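Local atomic coordinates of BpsB (PgaB), Poly-beta-1,6-N-acetyl-D-glucosamine N-deacetylase (Bordetella bronchiseptica RB50, PDB entry 5BU6), a protein that removes acetyl groups from poly-beta-1,6-N-acetyl-D-glucosamine as a family 4 carbohydrate esterase and is required for biofilm formation. Residues V105-S111 against E150-H156; N157-L163 against A173-Y179; R197-K201 against V232-V236. The protein carries 5 engineered substitutions. All coordinates share one frame; numbering follows the deposited sequence.

Interaction 1. Residues V105-S111 against E150-H156; sequences VVAVVTS and ELASHSH. With NI (nickel (II) ion), chain C; EDO (1,2-ethanediol), chain J.
V109 and H154 meet at the C-terminal ends of two neighbouring parallel strands in the polysaccharide deacetylase fold of family 4 carbohydrate esterases. Strand segments 105-108 and 150-153 approach to 4.5 Å at an angle of 33°, and their pairing rests on alternating backbone bonds: V106 N to E150 O, A152 N to V106 O, V108 N to A152 O and, just past the second strand, H154 N to V108 O. On one face of the sheet V105 CG1 touches A152 CB at 3.8 Å; on the other V106 CB lies against L151 CD2. Beyond the strands, H154 carries CG anti to its N (chi1 -153°), which sets the ring obliquely against A107 CB and V109 CG2, the latter 3.6 Å from CD2. H154 NE2 binds nickel at 2.2 Å; D84 and H159 complete the protein ligands, the Asp-His-His set of this family. The other ring nitrogen, ND1, bonds to V219 O, so both nitrogens are engaged and ring rotation is fixed. H156 is gripped differently. T110 OG1 hydrogen-bonds H156 ND1 at the ring edge (2.7 Å), while S111 CB stands over a face as a CH-pi contact, 3.8 Å from the centroid and 14° off the normal. S111 N and S111 OG both reach H156 O from the same face of its carbonyl plane, at 3.1 and 2.8 Å.

Interaction 2. Residues N157-L163 against A173-Y179; sequences NLHRGVL and AASSRQY. With NI (nickel (II) ion), chain C.
A173 CB packs 3.5 Å from V162 CG1 and also touches L158 CD2, at the point where a chain leaving a short antiparallel hairpin (strands 161-163 and 170-172) folds back along the first strand. The first shell is largely apolar: L158 CD1 meets A174 CB at 3.7 Å, and V162 spreads its two methyls over different partners. With CG1 anti to the carbonyl carbon (chi1 -56°), V162 turns CG1 to A173 and CG2 to S176 OG, 3.4 Å away. Q178 runs across V162 at about a right angle, bringing OE1 to 3.7 Å from V162 CB, a packing contact.

Two backbone bonds join the segments, one on each side of V162. A173 N reaches R160 O nearly along the C=O axis, and Y179 N donates to L163 O in an almost straight bond of 2.9 Å (174° at the hydrogen). In the next shell, S176 OG bonds to P172 O, which positions the hydroxyl beside V162, while A173 O and A174 O are held by R195 NH1 and Y192 OH of helix 189-211. Within 157-163, R160 NE donates to N157 O from above the carbonyl plane, and the weak bond R160 N to L158 O spans the inverse gamma turn centred on H159. H159 points away from the 173-179 segment; its NE2 binds nickel at 2.1 Å, and the ring meets Y222 edge-to-face. Finally, one water bridges the two segments, donating to L158 O and accepting from A174 N, each 2.9 Å away.

Interaction 3. Residues R197-K201 against V232-V236; sequences RQDLK and VAAEV
This is a helix-to-helix contact, an apolar seam with a salt bridge on its outer side, joining the middle of helix 189-211 to the C-terminal end of helix 227-235 in the polysaccharide deacetylase fold. The seam is built from R197 and L200 on one side and V232, A233 and V236 on the other. V232 CG1 comes down on the helix backbone itself, 3.4 Å from R197 CA. V236 straddles two partners: its CG1 meets R197 CG at 3.7 Å, and its CG2 meets L200 CB at 3.9 Å. L200 reaches farther across, with CD1 3.7 Å from A233 CA and near A233 CB as well.

The aliphatic part of R197 therefore belongs to the seam, and the chain then bends at its third torsion (chi3 -68°), carrying the guanidinium over to E235. One carboxylate oxygen does the work: E235 OE1 lies at the guanidinium edge, 2.5 Å from R197 NE, a very short separation whose exact value is doubtful, and it also takes a weak bond from R197 NH2 at 3.0 Å. The guanidinium and carboxylate planes are only 7° apart, so the two groups lie nearly flat with each other although a single oxygen accepts both N-H groups. E235 OE2 forms a long, weak ion pair with R193 NH1. Crystal neighbours touch both R197 and E235.

V236 is the first residue to leave helical geometry, but V236 N still bonds to V232 O at 3.2 Å, and its side chain points toward helix 189-211. Around the seam, V232 also packs on R193 and V196 of helix 189-211, L200 on W220 of the loop after strand 217-219, and D199 bonds to H156 and N157 of the loop between strands 149-153 and 161-163.

Followed from the N terminus, the three contacts come in series, none nesting or crossing. Interaction 1 joins neighbouring parallel strands and closes the connection that contains helix 137-145. Directly after it, interaction 2 closes the short excursion through strands 161-163 and 170-172. Interaction 3 then closes the path from helix 189-211 through strand 217-219 to helix 227-235. Interactions 1 and 2 meet at the nickel ion. Interaction 3 joins them through D199, whose OD1 lies 2.7 Å from H156 N and OD2 2.6 Å from N157 N, tying helix 189-211 to the metal-binding loop.

Interaction 1. Residues V105-S111 against E150-H156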
ATOM      1  N   VAL A 105       6.517   4.656  -4.030  1.00 31.71           N
ATOM      2  CA  VAL A 105       5.055   4.649  -4.002  1.00 29.25           C
ATOM      3  C   VAL A 105       4.611   4.975  -2.572  1.00 27.64           C
ATOM      4  O   VAL A 105       5.144   4.396  -1.628  1.00 29.29           O
ATOM      5  CB  VAL A 105       4.488   3.274  -4.398  1.00 32.34           C
ATOM      6  CG1 VAL A 105       2.951   3.287  -4.382  1.00 33.10           C
ATOM      7  CG2 VAL A 105       5.028   2.877  -5.745  1.00 37.26           C
ATOM      8  N   VAL A 106       3.656   5.883  -2.422  1.00 27.36           N
ATOM      9  CA  VAL A 106       3.042   6.136  -1.118  1.00 33.26           C
ATOM     10  C   VAL A 106       1.560   5.769  -1.225  1.00 33.26           C
ATOM     11  O   VAL A 106       0.864   6.299  -2.075  1.00 30.90           O
ATOM     12  CB  VAL A 106       3.193   7.609  -0.685  1.00 32.02           C
ATOM     13  CG1 VAL A 106       2.401   7.877   0.609  1.00 37.97           C
ATOM     14  CG2 VAL A 106       4.671   7.974  -0.516  1.00 31.57           C
ATOM     15  N   ALA A 107       1.093   4.849  -0.393  1.00 31.57           N
ATOM     16  CA  ALA A 107      -0.282   4.361  -0.494  1.00 31.74           C
ATOM     17  C   ALA A 107      -1.078   4.920   0.684  1.00 32.06           C
ATOM     18  O   ALA A 107      -0.675   4.770   1.853  1.00 31.67           O
ATOM     19  CB  ALA A 107      -0.321   2.834  -0.518  1.00 34.27           C
ATOM     20  N   VAL A 108      -2.182   5.579   0.352  1.00 32.51           N
ATOM     21  CA  VAL A 108      -2.973   6.385   1.278  1.00 32.29           C
ATOM     22  C   VAL A 108      -4.242   5.662   1.712  1.00 30.75           C
ATOM     23  O   VAL A 108      -4.975   5.207   0.859  1.00 27.72           O
ATOM     24  CB  VAL A 108      -3.365   7.715   0.586  1.00 39.96           C
ATOM     25  CG1 VAL A 108      -4.325   8.524   1.422  1.00 35.01           C
ATOM     26  CG2 VAL A 108      -2.108   8.507   0.220  1.00 50.70           C
ATOM     27  N   VAL A 109      -4.506   5.533   3.014  1.00 33.79           N
ATOM     28  CA  VAL A 109      -5.821   5.057   3.460  1.00 30.10           C
ATOM     29  C   VAL A 109      -6.701   6.294   3.566  1.00 31.81           C
ATOM     30  O   VAL A 109      -6.519   7.110   4.468  1.00 30.16           O
ATOM     31  CB  VAL A 109      -5.789   4.340   4.813  1.00 30.79           C
ATOM     32  CG1 VAL A 109      -7.183   3.828   5.157  1.00 29.29           C
ATOM     33  CG2 VAL A 109      -4.767   3.188   4.801  1.00 28.79           C
ATOM     34  N   THR A 110      -7.623   6.480   2.638  1.00 28.51           N
ATOM     35  CA  THR A 110      -8.191   7.819   2.508  1.00 31.25           C
ATOM     36  C   THR A 110      -9.192   8.149   3.623  1.00 32.40           C
ATOM     37  O   THR A 110      -9.438   9.313   3.896  1.00 37.45           O
ATOM     38  CB  THR A 110      -8.827   8.040   1.117  1.00 30.35           C
ATOM     39  OG1 THR A 110      -9.816   7.044   0.852  1.00 31.62           O
ATOM     40  CG2 THR A 110      -7.747   7.973   0.034  1.00 29.01           C
ATOM     41  N   SER A 111      -9.755   7.153   4.293  1.00 28.15           N
ATOM     42  CA  SER A 111     -10.643   7.492   5.401  1.00 32.46           C
ATOM     43  C   SER A 111      -9.839   8.010   6.613  1.00 36.26           C
ATOM     44  O   SER A 111     -10.404   8.635   7.510  1.00 36.67           O
ATOM     45  CB  SER A 111     -11.526   6.302   5.817  1.00 34.98           C
ATOM     46  OG  SER A 111     -10.768   5.319   6.490  1.00 37.44           O
ATOM     47  N   GLU A 150       4.815   8.300  -6.425  1.00 33.40           N
ATOM     48  CA  GLU A 150       3.556   7.857  -7.038  1.00 33.89           C
ATOM     49  C   GLU A 150       2.562   7.622  -5.913  1.00 36.59           C
ATOM     50  O   GLU A 150       2.855   6.893  -4.965  1.00 35.45           O
ATOM     51  CB  GLU A 150       3.759   6.566  -7.828  1.00 35.35           C
ATOM     52  CG  GLU A 150       2.481   5.847  -8.243  1.00 60.53           C
ATOM     53  CD  GLU A 150       2.138   6.047  -9.716  1.00 86.58           C
ATOM     54  OE1 GLU A 150       2.918   6.711 -10.432  1.00 95.61           O
ATOM     55  OE2 GLU A 150       1.087   5.536 -10.159  1.00 90.87           O
ATOM     56  N   LEU A 151       1.395   8.240  -6.001  1.00 32.95           N
ATOM     57  CA  LEU A 151       0.362   8.015  -4.995  1.00 29.56           C
ATOM     58  C   LEU A 151      -0.487   6.824  -5.413  1.00 27.46           C
ATOM     59  O   LEU A 151      -0.819   6.645  -6.598  1.00 31.04           O
ATOM     60  CB  LEU A 151      -0.509   9.260  -4.817  1.00 33.90           C
ATOM     61  CG  LEU A 151       0.145  10.520  -4.249  1.00 38.25           C
ATOM     62  CD1 LEU A 151      -0.918  11.595  -3.978  1.00 34.79           C
ATOM     63  CD2 LEU A 151       0.942  10.217  -2.996  1.00 38.80           C
ATOM     64  N   ALA A 152      -0.830   6.006  -4.434  1.00 27.95           N
ATOM     65  CA  ALA A 152      -1.648   4.833  -4.653  1.00 28.94           C
ATOM     66  C   ALA A 152      -2.750   4.793  -3.608  1.00 29.05           C
ATOM     67  O   ALA A 152      -2.648   5.447  -2.580  1.00 32.04           O
ATOM     68  CB  ALA A 152      -0.790   3.560  -4.568  1.00 28.86           C
ATOM     69  N   SER A 153      -3.793   4.021  -3.873  1.00 31.62           N
ATOM     70  CA  SER A 153      -4.807   3.748  -2.864  1.00 30.60           C
ATOM     71  C   SER A 153      -4.331   2.649  -1.921  1.00 32.66           C
ATOM     72  O   SER A 153      -3.815   1.623  -2.368  1.00 26.77           O
ATOM     73  CB  SER A 153      -6.123   3.340  -3.522  1.00 31.42           C
ATOM     74  OG  SER A 153      -7.109   2.976  -2.578  1.00 30.91           O
ATOM     75  N   HIS A 154      -4.521   2.874  -0.620  1.00 28.92           N
ATOM     76  CA  HIS A 154      -4.423   1.803   0.383  1.00 32.12           C
ATOM     77  C   HIS A 154      -5.827   1.483   0.891  1.00 34.67           C
ATOM     78  O   HIS A 154      -5.994   1.073   2.035  1.00 35.80           O
ATOM     79  CB  HIS A 154      -3.497   2.224   1.539  1.00 30.81           C
ATOM     80  CG  HIS A 154      -2.842   1.081   2.239  1.00 26.99           C
ATOM     81  ND1 HIS A 154      -2.787  -0.191   1.703  1.00 28.34           N
ATOM     82  CD2 HIS A 154      -2.219   1.010   3.441  1.00 28.89           C
ATOM     83  CE1 HIS A 154      -2.164  -0.997   2.549  1.00 31.43           C
ATOM     84  NE2 HIS A 154      -1.793  -0.288   3.601  1.00 24.78           N
ATOM     85  N   SER A 155      -6.805   1.670  -0.001  1.00 33.82           N
ATOM     86  CA  SER A 155      -8.266   1.578   0.225  1.00 33.47           C
ATOM     87  C   SER A 155      -8.790   2.858   0.886  1.00 34.41           C
ATOM     88  O   SER A 155      -8.018   3.705   1.307  1.00 34.05           O
ATOM     89  CB  SER A 155      -8.676   0.353   1.060  1.00 29.64           C
ATOM     90  OG  SER A 155      -8.528   0.593   2.457  1.00 31.82           O
ATOM     91  N   HIS A 156     -10.107   3.002   0.934  1.00 35.41           N
ATOM     92  CA  HIS A 156     -10.740   4.070   1.712  1.00 36.83           C
ATOM     93  C   HIS A 156     -10.871   3.599   3.154  1.00 33.52           C
ATOM     94  O   HIS A 156     -10.264   4.154   4.041  1.00 31.17           O
ATOM     95  CB  HIS A 156     -12.114   4.452   1.138  1.00 38.65           C
ATOM     96  CG  HIS A 156     -12.800   5.562   1.881  1.00 32.00           C
ATOM     97  ND1 HIS A 156     -12.246   6.814   2.029  1.00 29.87           N
ATOM     98  CD2 HIS A 156     -13.992   5.601   2.524  1.00 37.86           C
ATOM     99  CE1 HIS A 156     -13.068   7.579   2.725  1.00 31.13           C
ATOM    100  NE2 HIS A 156     -14.134   6.864   3.045  1.00 38.44           N
TER
HETATM  101 NI    NI C 401      -1.102  -0.670   5.652  1.00 34.40          NI
HETATM  102  C1  EDO J 408       6.203   8.718 -10.125  1.00 49.41           C
HETATM  103  O1  EDO J 408       7.335   8.259  -9.377  1.00 44.47           O
HETATM  104  C2  EDO J 408       6.087   7.914 -11.423  1.00 50.51           C
HETATM  105  O2  EDO J 408       5.582   6.589 -11.189  1.00 38.68           O
HETATM  106  O   HOH W   1       0.936  -0.649   5.045  1.00 43.40           O
HETATM  107  O   HOH W   2      -0.201  -1.092   7.578  1.00 33.61           O

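Interaction 2. Residues N157-L163 against A173-Y179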
ATOM      1  N   ASN A 157     -11.646   2.551   3.367  1.00 32.31           N
ATOM      2  CA  ASN A 157     -11.869   2.038   4.712  1.00 37.91           C
ATOM      3  C   ASN A 157     -11.796   0.513   4.762  1.00 35.24           C
ATOM      4  O   ASN A 157     -12.626  -0.134   5.365  1.00 41.45           O
ATOM      5  CB  ASN A 157     -13.220   2.532   5.233  1.00 38.92           C
ATOM      6  CG  ASN A 157     -13.396   2.318   6.718  1.00 42.54           C
ATOM      7  OD1 ASN A 157     -12.418   2.188   7.469  1.00 41.10           O
ATOM      8  ND2 ASN A 157     -14.649   2.270   7.152  1.00 44.63           N
ATOM      9  N   LEU A 158     -10.807  -0.076   4.100  1.00 33.26           N
ATOM     10  CA  LEU A 158     -10.660  -1.532   4.168  1.00 34.59           C
ATOM     11  C   LEU A 158      -9.455  -1.925   5.006  1.00 31.55           C
ATOM     12  O   LEU A 158      -9.097  -3.100   5.063  1.00 36.86           O
ATOM     13  CB  LEU A 158     -10.523  -2.124   2.770  1.00 38.55           C
ATOM     14  CG  LEU A 158     -11.721  -1.859   1.863  1.00 35.53           C
ATOM     15  CD1 LEU A 158     -11.419  -2.435   0.502  1.00 40.17           C
ATOM     16  CD2 LEU A 158     -12.993  -2.454   2.432  1.00 35.75           C
ATOM     17  N   HIS A 159      -8.819  -0.944   5.636  1.00 31.62           N
ATOM     18  CA  HIS A 159      -7.604  -1.216   6.408  1.00 32.13           C
ATOM     19  C   HIS A 159      -7.977  -1.560   7.854  1.00 40.89           C
ATOM     20  O   HIS A 159      -7.531  -0.911   8.804  1.00 36.58           O
ATOM     21  CB  HIS A 159      -6.651  -0.008   6.331  1.00 29.95           C
ATOM     22  CG  HIS A 159      -5.205  -0.364   6.529  1.00 30.68           C
ATOM     23  ND1 HIS A 159      -4.748  -1.039   7.638  1.00 34.47           N
ATOM     24  CD2 HIS A 159      -4.113  -0.112   5.773  1.00 33.95           C
ATOM     25  CE1 HIS A 159      -3.442  -1.207   7.549  1.00 38.65           C
ATOM     26  NE2 HIS A 159      -3.030  -0.656   6.424  1.00 33.47           N
ATOM     27  N   ARG A 160      -8.815  -2.583   8.011  1.00 34.26           N
ATOM     28  CA  ARG A 160      -9.308  -2.963   9.323  1.00 36.53           C
ATOM     29  C   ARG A 160      -9.930  -4.336   9.255  1.00 41.04           C
ATOM     30  O   ARG A 160     -10.109  -4.893   8.166  1.00 40.81           O
ATOM     31  CB  ARG A 160     -10.343  -1.956   9.818  1.00 41.80           C
ATOM     32  CG  ARG A 160     -11.523  -1.888   8.872  1.00 46.08           C
ATOM     33  CD  ARG A 160     -12.581  -0.866   9.222  1.00 48.46           C
ATOM     34  NE  ARG A 160     -13.528  -0.820   8.108  1.00 61.87           N
ATOM     35  CZ  ARG A 160     -14.694  -1.462   8.063  1.00 65.36           C
ATOM     36  NH1 ARG A 160     -15.453  -1.360   6.980  1.00 68.62           N
ATOM     37  NH2 ARG A 160     -15.117  -2.186   9.094  1.00 56.24           N
ATOM     38  N   GLY A 161     -10.270  -4.868  10.418  1.00 60.95           N
ATOM     39  CA  GLY A 161     -10.937  -6.149  10.496  1.00 61.00           C
ATOM     40  C   GLY A 161     -12.434  -5.966  10.559  1.00 60.91           C
ATOM     41  O   GLY A 161     -12.917  -4.961  11.076  1.00 61.64           O
ATOM     42  N   VAL A 162     -13.163  -6.938  10.016  1.00 60.37           N
ATOM     43  CA  VAL A 162     -14.616  -6.979  10.108  1.00 60.72           C
ATOM     44  C   VAL A 162     -15.045  -8.337  10.622  1.00 68.45           C
ATOM     45  O   VAL A 162     -14.247  -9.269  10.658  1.00 62.21           O
ATOM     46  CB  VAL A 162     -15.304  -6.738   8.756  1.00 68.21           C
ATOM     47  CG1 VAL A 162     -14.860  -5.430   8.166  1.00 65.11           C
ATOM     48  CG2 VAL A 162     -15.025  -7.895   7.796  1.00 60.91           C
ATOM     49  N   LEU A 163     -16.312  -8.455  11.001  1.00 66.70           N
ATOM     50  CA  LEU A 163     -16.802  -9.713  11.542  1.00 72.96           C
ATOM     51  C   LEU A 163     -16.918 -10.789  10.468  1.00 67.56           C
ATOM     52  O   LEU A 163     -17.633 -10.632   9.481  1.00 62.80           O
ATOM     53  CB  LEU A 163     -18.149  -9.512  12.240  1.00 73.37           C
ATOM     54  CG  LEU A 163     -18.128 -10.106  13.648  1.00 78.03           C
ATOM     55  CD1 LEU A 163     -16.889  -9.609  14.395  1.00 73.88           C
ATOM     56  CD2 LEU A 163     -19.404  -9.771  14.410  1.00 70.20           C
ATOM     57  N   ALA A 173     -11.161  -6.650   5.980  1.00 56.25           N
ATOM     58  CA  ALA A 173     -12.401  -6.074   5.449  1.00 55.75           C
ATOM     59  C   ALA A 173     -12.613  -6.320   3.959  1.00 55.01           C
ATOM     60  O   ALA A 173     -13.753  -6.390   3.504  1.00 55.09           O
ATOM     61  CB  ALA A 173     -12.439  -4.576   5.720  1.00 55.85           C
ATOM     62  N   ALA A 174     -11.526  -6.432   3.198  1.00 54.65           N
ATOM     63  CA  ALA A 174     -11.657  -6.546   1.743  1.00 54.33           C
ATOM     64  C   ALA A 174     -11.903  -7.973   1.282  1.00 54.88           C
ATOM     65  O   ALA A 174     -12.473  -8.203   0.214  1.00 55.10           O
ATOM     66  CB  ALA A 174     -10.417  -5.985   1.046  1.00 54.08           C
ATOM     67  N   SER A 175     -11.475  -8.935   2.084  1.00 57.39           N
ATOM     68  CA  SER A 175     -11.465 -10.323   1.644  1.00 70.60           C
ATOM     69  C   SER A 175     -12.765 -11.040   1.968  1.00 77.61           C
ATOM     70  O   SER A 175     -13.314 -11.768   1.144  1.00 81.87           O
ATOM     71  CB  SER A 175     -10.292 -11.068   2.286  1.00 76.39           C
ATOM     72  OG  SER A 175     -10.476 -11.196   3.689  1.00 75.14           O
ATOM     73  N   SER A 176     -13.258 -10.825   3.176  1.00 81.52           N
ATOM     74  CA  SER A 176     -14.364 -11.617   3.680  1.00 87.25           C
ATOM     75  C   SER A 176     -15.724 -11.034   3.333  1.00 89.70           C
ATOM     76  O   SER A 176     -15.906  -9.816   3.307  1.00 86.08           O
ATOM     77  CB  SER A 176     -14.241 -11.768   5.199  1.00 82.36           C
ATOM     78  OG  SER A 176     -14.140 -10.507   5.833  1.00 77.34           O
ATOM     79  N   ARG A 177     -16.679 -11.917   3.058  1.00 85.37           N
ATOM     80  CA  ARG A 177     -18.077 -11.529   3.093  1.00 79.60           C
ATOM     81  C   ARG A 177     -18.451 -11.364   4.561  1.00 75.92           C
ATOM     82  O   ARG A 177     -18.470 -12.335   5.324  1.00 73.14           O
ATOM     83  CB  ARG A 177     -18.964 -12.561   2.389  1.00 79.02           C
ATOM     84  CG  ARG A 177     -18.992 -12.387   0.875  1.00 82.91           C
ATOM     85  CD  ARG A 177     -19.706 -13.535   0.166  1.00 93.70           C
ATOM     86  NE  ARG A 177     -18.975 -14.797   0.276  1.00103.15           N
ATOM     87  CZ  ARG A 177     -17.870 -15.088  -0.407  1.00109.83           C
ATOM     88  NH1 ARG A 177     -17.350 -14.202  -1.250  1.00114.21           N
ATOM     89  NH2 ARG A 177     -17.278 -16.265  -0.241  1.00106.96           N
ATOM     90  N   GLN A 178     -18.724 -10.127   4.961  1.00 59.88           N
ATOM     91  CA  GLN A 178     -18.872  -9.827   6.378  1.00 67.96           C
ATOM     92  C   GLN A 178     -20.249 -10.205   6.929  1.00 74.55           C
ATOM     93  O   GLN A 178     -21.269 -10.146   6.235  1.00 69.92           O
ATOM     94  CB  GLN A 178     -18.593  -8.347   6.645  1.00 74.18           C
ATOM     95  CG  GLN A 178     -19.697  -7.405   6.201  1.00 81.76           C
ATOM     96  CD  GLN A 178     -19.420  -5.965   6.585  1.00 80.17           C
ATOM     97  OE1 GLN A 178     -18.644  -5.693   7.503  1.00 81.74           O
ATOM     98  NE2 GLN A 178     -20.058  -5.031   5.885  1.00 75.39           N
ATOM     99  N   TYR A 179     -20.255 -10.598   8.196  1.00 74.46           N
ATOM    100  CA  TYR A 179     -21.478 -10.970   8.885  1.00 75.58           C
ATOM    101  C   TYR A 179     -22.201  -9.721   9.413  1.00 80.19           C
ATOM    102  O   TYR A 179     -21.596  -8.884  10.084  1.00 80.00           O
ATOM    103  CB  TYR A 179     -21.145 -11.949  10.013  1.00 72.43           C
ATOM    104  CG  TYR A 179     -22.330 -12.373  10.832  1.00 69.28           C
ATOM    105  CD1 TYR A 179     -23.254 -13.275  10.331  1.00 70.55           C
ATOM    106  CD2 TYR A 179     -22.524 -11.872  12.115  1.00 76.45           C
ATOM    107  CE1 TYR A 179     -24.345 -13.665  11.086  1.00 83.56           C
ATOM    108  CE2 TYR A 179     -23.605 -12.256  12.873  1.00 73.14           C
ATOM    109  CZ  TYR A 179     -24.514 -13.150  12.355  1.00 74.27           C
ATOM    110  OH  TYR A 179     -25.596 -13.535  13.106  1.00 81.33           O
TER
HETATM  111 NI    NI C 401      -1.102  -0.670   5.652  1.00 34.40          NI
HETATM  112  O   HOH W   3      -8.831  -5.705   3.774  1.00 35.58           O
HETATM  113  O   HOH W   1       0.936  -0.649   5.045  1.00 43.40           O
HETATM  114  O   HOH W   2      -0.201  -1.092   7.578  1.00 33.61           O

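Interaction 3. Residues R197-K201 against V232-V236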
ATOM      1  N   ARG A 197     -16.222  -2.093  -4.275  1.00 37.65           N
ATOM      2  CA  ARG A 197     -16.166  -1.140  -5.393  1.00 37.09           C
ATOM      3  C   ARG A 197     -16.281   0.318  -4.964  1.00 39.72           C
ATOM      4  O   ARG A 197     -15.471   1.149  -5.359  1.00 37.05           O
ATOM      5  CB  ARG A 197     -17.265  -1.426  -6.415  1.00 40.36           C
ATOM      6  CG  ARG A 197     -16.964  -0.804  -7.771  1.00 44.92           C
ATOM      7  CD  ARG A 197     -18.107  -1.026  -8.746  1.00 48.85           C
ATOM      8  NE  ARG A 197     -18.268  -2.428  -9.120  1.00 49.64           N
ATOM      9  CZ  ARG A 197     -19.213  -3.229  -8.639  1.00 52.94           C
ATOM     10  NH1 ARG A 197     -20.084  -2.772  -7.753  1.00 58.35           N
ATOM     11  NH2 ARG A 197     -19.291  -4.493  -9.047  1.00 49.09           N
ATOM     12  N   GLN A 198     -17.299   0.620  -4.165  1.00 36.89           N
ATOM     13  CA  GLN A 198     -17.507   1.974  -3.671  1.00 43.90           C
ATOM     14  C   GLN A 198     -16.311   2.453  -2.866  1.00 42.03           C
ATOM     15  O   GLN A 198     -15.902   3.604  -2.992  1.00 41.36           O
ATOM     16  CB  GLN A 198     -18.781   2.045  -2.824  1.00 50.53           C
ATOM     17  CG  GLN A 198     -19.121   3.434  -2.309  1.00 60.93           C
ATOM     18  CD  GLN A 198     -19.755   4.325  -3.367  1.00 77.47           C
ATOM     19  OE1 GLN A 198     -19.088   4.780  -4.298  1.00 83.31           O
ATOM     20  NE2 GLN A 198     -21.050   4.587  -3.219  1.00 84.96           N
ATOM     21  N   ASP A 199     -15.737   1.563  -2.058  1.00 41.82           N
ATOM     22  CA  ASP A 199     -14.529   1.894  -1.307  1.00 37.52           C
ATOM     23  C   ASP A 199     -13.388   2.333  -2.225  1.00 40.91           C
ATOM     24  O   ASP A 199     -12.800   3.388  -2.021  1.00 42.37           O
ATOM     25  CB  ASP A 199     -14.074   0.704  -0.470  1.00 37.96           C
ATOM     26  CG  ASP A 199     -12.955   1.067   0.484  1.00 49.62           C
ATOM     27  OD1 ASP A 199     -11.789   1.136   0.029  1.00 45.75           O
ATOM     28  OD2 ASP A 199     -13.243   1.290   1.682  1.00 52.40           O
ATOM     29  N   LEU A 200     -13.071   1.522  -3.233  1.00 33.82           N
ATOM     30  CA  LEU A 200     -11.959   1.865  -4.114  1.00 30.24           C
ATOM     31  C   LEU A 200     -12.253   3.147  -4.889  1.00 34.54           C
ATOM     32  O   LEU A 200     -11.367   3.992  -5.061  1.00 38.36           O
ATOM     33  CB  LEU A 200     -11.658   0.712  -5.084  1.00 33.51           C
ATOM     34  CG  LEU A 200     -11.250  -0.595  -4.401  1.00 41.32           C
ATOM     35  CD1 LEU A 200     -10.902  -1.683  -5.408  1.00 38.81           C
ATOM     36  CD2 LEU A 200     -10.097  -0.346  -3.453  1.00 39.94           C
ATOM     37  N   LYS A 201     -13.488   3.278  -5.375  1.00 35.21           N
ATOM     38  CA  LYS A 201     -13.897   4.455  -6.137  1.00 33.51           C
ATOM     39  C   LYS A 201     -13.755   5.719  -5.283  1.00 35.47           C
ATOM     40  O   LYS A 201     -13.231   6.736  -5.733  1.00 32.23           O
ATOM     41  CB  LYS A 201     -15.346   4.320  -6.620  1.00 40.99           C
ATOM     42  CG  LYS A 201     -15.770   5.386  -7.628  1.00 49.62           C
ATOM     43  CD  LYS A 201     -17.292   5.529  -7.709  1.00 68.47           C
ATOM     44  CE  LYS A 201     -18.004   4.185  -7.848  1.00 81.86           C
ATOM     45  NZ  LYS A 201     -17.886   3.582  -9.209  1.00 89.94           N
ATOM     46  N   VAL A 232     -13.280  -6.107  -9.355  1.00 36.99           N
ATOM     47  CA  VAL A 232     -13.853  -4.836  -8.978  1.00 40.83           C
ATOM     48  C   VAL A 232     -12.822  -3.699  -9.092  1.00 38.88           C
ATOM     49  O   VAL A 232     -13.145  -2.603  -9.530  1.00 43.69           O
ATOM     50  CB  VAL A 232     -14.415  -4.923  -7.541  1.00 48.02           C
ATOM     51  CG1 VAL A 232     -14.391  -3.600  -6.879  1.00 57.93           C
ATOM     52  CG2 VAL A 232     -15.813  -5.520  -7.558  1.00 47.56           C
ATOM     53  N   ALA A 233     -11.580  -3.964  -8.702  1.00 41.67           N
ATOM     54  CA  ALA A 233     -10.509  -2.978  -8.867  1.00 36.11           C
ATOM     55  C   ALA A 233     -10.363  -2.609 -10.347  1.00 39.84           C
ATOM     56  O   ALA A 233     -10.183  -1.443 -10.692  1.00 41.29           O
ATOM     57  CB  ALA A 233      -9.199  -3.520  -8.316  1.00 33.28           C
ATOM     58  N   ALA A 234     -10.436  -3.611 -11.211  1.00 42.33           N
ATOM     59  CA  ALA A 234     -10.367  -3.393 -12.658  1.00 49.73           C
ATOM     60  C   ALA A 234     -11.506  -2.502 -13.160  1.00 53.46           C
ATOM     61  O   ALA A 234     -11.303  -1.661 -14.034  1.00 52.23           O
ATOM     62  CB  ALA A 234     -10.387  -4.707 -13.386  1.00 51.70           C
ATOM     63  N   GLU A 235     -12.697  -2.682 -12.594  1.00 54.85           N
ATOM     64  CA  GLU A 235     -13.859  -1.892 -13.001  1.00 57.92           C
ATOM     65  C   GLU A 235     -13.663  -0.419 -12.686  1.00 55.49           C
ATOM     66  O   GLU A 235     -14.123   0.436 -13.436  1.00 64.81           O
ATOM     67  CB  GLU A 235     -15.142  -2.392 -12.325  1.00 57.95           C
ATOM     68  CG  GLU A 235     -15.593  -3.773 -12.767  1.00 62.21           C
ATOM     69  CD  GLU A 235     -16.659  -4.350 -11.857  1.00 68.62           C
ATOM     70  OE1 GLU A 235     -17.223  -3.593 -11.039  1.00 69.17           O
ATOM     71  OE2 GLU A 235     -16.921  -5.565 -11.953  1.00 74.60           O
ATOM     72  N   VAL A 236     -12.983  -0.110 -11.584  1.00 46.25           N
ATOM     73  CA  VAL A 236     -12.781   1.294 -11.243  1.00 50.05           C
ATOM     74  C   VAL A 236     -11.456   1.825 -11.794  1.00 48.42           C
ATOM     75  O   VAL A 236     -11.066   2.947 -11.483  1.00 46.33           O
ATOM     76  CB  VAL A 236     -12.839   1.540  -9.725  1.00 51.03           C
ATOM     77  CG1 VAL A 236     -14.189   1.110  -9.179  1.00 55.82           C
ATOM     78  CG2 VAL A 236     -11.730   0.812  -9.028  1.00 51.79           C
TER